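Local coordinates for phosphatidylinositide phosphatase SAC2 (Homo sapiens, PDB 4XUU), which mainly removes the 4-phosphate from phosphatidylinositol 4-phosphate as a homodimeric inositol 4-phosphatase, probably in endocytic recycling, at residues D34-L39 against P88-F93. Residues are numbered along the deposited sequence; the frame is centred on the assembly and turned at random.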
ATOM      1  N   ASP A  34      -9.827 -14.770  15.095  1.00 51.17           N
ATOM      2  CA  ASP A  34      -9.457 -16.007  14.410  1.00 53.82           C
ATOM      3  C   ASP A  34     -10.266 -16.142  13.123  1.00 57.94           C
ATOM      4  O   ASP A  34     -11.491 -16.055  13.141  1.00 61.42           O
ATOM      5  CB  ASP A  34      -9.706 -17.205  15.333  1.00 56.62           C
ATOM      6  CG  ASP A  34      -9.221 -18.531  14.749  1.00 58.75           C
ATOM      7  OD1 ASP A  34      -8.373 -18.545  13.835  1.00 57.40           O
ATOM      8  OD2 ASP A  34      -9.688 -19.583  15.229  1.00 63.08           O
ATOM      9  N   CYS A  35      -9.567 -16.347  12.013  1.00 58.99           N
ATOM     10  CA  CYS A  35     -10.185 -16.352  10.688  1.00 63.71           C
ATOM     11  C   CYS A  35     -10.460 -17.759  10.143  1.00 69.07           C
ATOM     12  O   CYS A  35     -11.373 -17.941   9.336  1.00 73.63           O
ATOM     13  CB  CYS A  35      -9.341 -15.532   9.702  1.00 61.40           C
ATOM     14  SG  CYS A  35      -9.794 -15.740   7.965  1.00 67.25           S
ATOM     15  N   ASP A  36      -9.679 -18.744  10.580  1.00 70.26           N
ATOM     16  CA  ASP A  36      -9.871 -20.132  10.149  1.00 76.55           C
ATOM     17  C   ASP A  36     -11.085 -20.805  10.797  1.00 81.87           C
ATOM     18  O   ASP A  36     -11.363 -20.574  11.978  1.00 80.73           O
ATOM     19  CB  ASP A  36      -8.611 -20.966  10.401  1.00 76.02           C
ATOM     20  CG  ASP A  36      -7.764 -21.141   9.147  1.00 77.49           C
ATOM     21  OD1 ASP A  36      -8.311 -21.549   8.096  1.00 81.98           O
ATOM     22  OD2 ASP A  36      -6.543 -20.890   9.217  1.00 74.89           O
ATOM     23  N   PRO A  37     -11.813 -21.636  10.022  1.00 88.65           N
ATOM     24  CA  PRO A  37     -12.931 -22.402  10.582  1.00 94.98           C
ATOM     25  C   PRO A  37     -12.456 -23.349  11.682  1.00 96.68           C
ATOM     26  O   PRO A  37     -11.620 -24.222  11.433  1.00 98.06           O
ATOM     27  CB  PRO A  37     -13.460 -23.195   9.378  1.00101.26           C
ATOM     28  CG  PRO A  37     -13.007 -22.426   8.186  1.00 98.53           C
ATOM     29  CD  PRO A  37     -11.680 -21.848   8.568  1.00 91.27           C
ATOM     30  N   SER A  38     -12.975 -23.148  12.892  1.00 97.53           N
ATOM     31  CA  SER A  38     -12.615 -23.965  14.047  1.00 99.83           C
ATOM     32  C   SER A  38     -13.627 -25.100  14.209  1.00108.63           C
ATOM     33  O   SER A  38     -14.809 -24.934  13.892  1.00112.49           O
ATOM     34  CB  SER A  38     -12.540 -23.105  15.312  1.00 95.99           C
ATOM     35  OG  SER A  38     -11.679 -23.685  16.275  1.00 95.85           O
ATOM     36  N   LEU A  39     -13.158 -26.240  14.710  1.00112.70           N
ATOM     37  CA  LEU A  39     -13.916 -27.495  14.617  1.00122.21           C
ATOM     38  C   LEU A  39     -14.496 -28.017  15.945  1.00127.35           C
ATOM     39  O   LEU A  39     -14.575 -29.231  16.161  1.00134.57           O
ATOM     40  CB  LEU A  39     -13.059 -28.580  13.930  1.00125.38           C
ATOM     41  CG  LEU A  39     -12.335 -28.202  12.623  1.00122.04           C
ATOM     42  CD1 LEU A  39     -11.023 -29.016  12.487  1.00123.34           C
ATOM     43  CD2 LEU A  39     -13.258 -28.404  11.388  1.00127.44           C
ATOM     44  N   PRO A  88      -7.754 -13.087   0.383  1.00 59.32           N
ATOM     45  CA  PRO A  88      -9.148 -13.373   0.721  1.00 62.63           C
ATOM     46  C   PRO A  88      -9.283 -14.623   1.587  1.00 63.17           C
ATOM     47  O   PRO A  88      -8.554 -15.599   1.385  1.00 62.90           O
ATOM     48  CB  PRO A  88      -9.799 -13.600  -0.647  1.00 67.01           C
ATOM     49  CG  PRO A  88      -8.931 -12.871  -1.602  1.00 65.79           C
ATOM     50  CD  PRO A  88      -7.547 -13.042  -1.076  1.00 61.61           C
ATOM     51  N   GLU A  89     -10.209 -14.573   2.541  1.00 64.62           N
ATOM     52  CA  GLU A  89     -10.466 -15.681   3.469  1.00 66.02           C
ATOM     53  C   GLU A  89     -10.736 -17.018   2.770  1.00 70.32           C
ATOM     54  O   GLU A  89     -11.411 -17.058   1.735  1.00 74.09           O
ATOM     55  CB  GLU A  89     -11.622 -15.344   4.422  1.00 67.77           C
ATOM     56  CG  GLU A  89     -12.870 -14.790   3.745  1.00 72.42           C
ATOM     57  CD  GLU A  89     -14.153 -15.126   4.484  1.00 77.26           C
ATOM     58  OE1 GLU A  89     -15.236 -14.734   3.994  1.00 81.71           O
ATOM     59  OE2 GLU A  89     -14.092 -15.789   5.542  1.00 76.60           O
ATOM     60  N   PRO A  90     -10.193 -18.116   3.331  1.00 70.29           N
ATOM     61  CA  PRO A  90     -10.444 -19.458   2.800  1.00 74.92           C
ATOM     62  C   PRO A  90     -11.860 -19.954   3.108  1.00 80.33           C
ATOM     63  O   PRO A  90     -12.054 -20.748   4.036  1.00 81.40           O
ATOM     64  CB  PRO A  90      -9.395 -20.321   3.517  1.00 72.73           C
ATOM     65  CG  PRO A  90      -9.099 -19.591   4.782  1.00 68.18           C
ATOM     66  CD  PRO A  90      -9.205 -18.134   4.430  1.00 66.00           C
ATOM     67  N   THR A  91     -12.838 -19.486   2.336  1.00 84.37           N
ATOM     68  CA  THR A  91     -14.225 -19.918   2.509  1.00 90.66           C
ATOM     69  C   THR A  91     -14.448 -21.298   1.911  1.00 96.17           C
ATOM     70  O   THR A  91     -13.925 -21.616   0.838  1.00 97.15           O
ATOM     71  CB  THR A  91     -15.239 -18.936   1.888  1.00 93.69           C
ATOM     72  OG1 THR A  91     -14.753 -18.468   0.623  1.00 93.21           O
ATOM     73  CG2 THR A  91     -15.474 -17.759   2.810  1.00 90.93           C
ATOM     74  N   LEU A  92     -15.235 -22.111   2.607  1.00100.53           N
ATOM     75  CA  LEU A  92     -15.521 -23.469   2.161  1.00106.63           C
ATOM     76  C   LEU A  92     -16.512 -23.496   0.993  1.00113.35           C
ATOM     77  O   LEU A  92     -16.602 -24.495   0.276  1.00118.24           O
ATOM     78  CB  LEU A  92     -15.992 -24.331   3.339  1.00109.20           C
ATOM     79  CG  LEU A  92     -14.946 -24.513   4.453  1.00103.80           C
ATOM     80  CD1 LEU A  92     -15.588 -24.769   5.809  1.00105.41           C
ATOM     81  CD2 LEU A  92     -13.945 -25.616   4.110  1.00104.22           C
ATOM     82  N   PHE A  93     -17.240 -22.393   0.807  1.00114.15           N
ATOM     83  CA  PHE A  93     -18.076 -22.183  -0.381  1.00120.20           C
ATOM     84  C   PHE A  93     -18.398 -20.696  -0.575  1.00118.47           C
ATOM     85  O   PHE A  93     -18.431 -19.928   0.392  1.00115.00           O
ATOM     86  CB  PHE A  93     -19.373 -23.008  -0.303  1.00128.77           C
ATOM     87  CG  PHE A  93     -20.616 -22.180  -0.118  1.00132.96           C
ATOM     88  CD1 PHE A  93     -21.020 -21.782   1.150  1.00131.79           C
ATOM     89  CD2 PHE A  93     -21.380 -21.796  -1.219  1.00138.75           C
ATOM     90  CE1 PHE A  93     -22.165 -21.010   1.318  1.00136.22           C
ATOM     91  CE2 PHE A  93     -22.519 -21.018  -1.061  1.00142.94           C
ATOM     92  CZ  PHE A  93     -22.917 -20.629   0.209  1.00141.87           C
TER
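Glu89 and Cys35 meet where two surface loops of the hSac2 domain, which is related to pleckstrin-homology domains, run side by side in the same chain direction, Cys35 level with Glu89 and Asp36 with Pro90. Segment 34-39 follows strand 26-34; the loop containing 88-93 leads from strand 81-88 toward strand 99-107. The approach is through carbon and sulfur, with Glu89 CB 4.0 Å from Cys35 SG. Cys35 holds SG anti to its backbone N (chi1 168°), and that sulfur is disulfide-bonded to Cys100 on strand 99-107, so the first loop is tied covalently to the strand that the second loop enters. The Glu89 carboxylate turns elsewhere, its OE1 accepting a hydrogen bond from Lys97 N.

At Pro90 the chain makes an inverse gamma turn (phi/psi -73/79°), accompanied by a weak hydrogen bond from Thr91 N to Glu89 O. Pro90 points its CB toward 34-39, and the ring touches that loop through CD and CG. Its CD lies 4.3 Å from Cys35 SG, while its CG comes within 3.9 Å of Asp36 OD1, the two side chains crossing at about a right angle. The other carboxylate oxygen, Asp36 OD2, forms a salt bridge with Arg102 and a hydrogen bond with Thr116, which probably fixes the group where OD1 can rest against the ring.

Leu92 again directs its CB toward 34-39. The shared surface is small, 195 Å² summed over both sides, and it ends at an exposed apolar touch, with Leu92 CD1 4.2 Å from Pro37 CG.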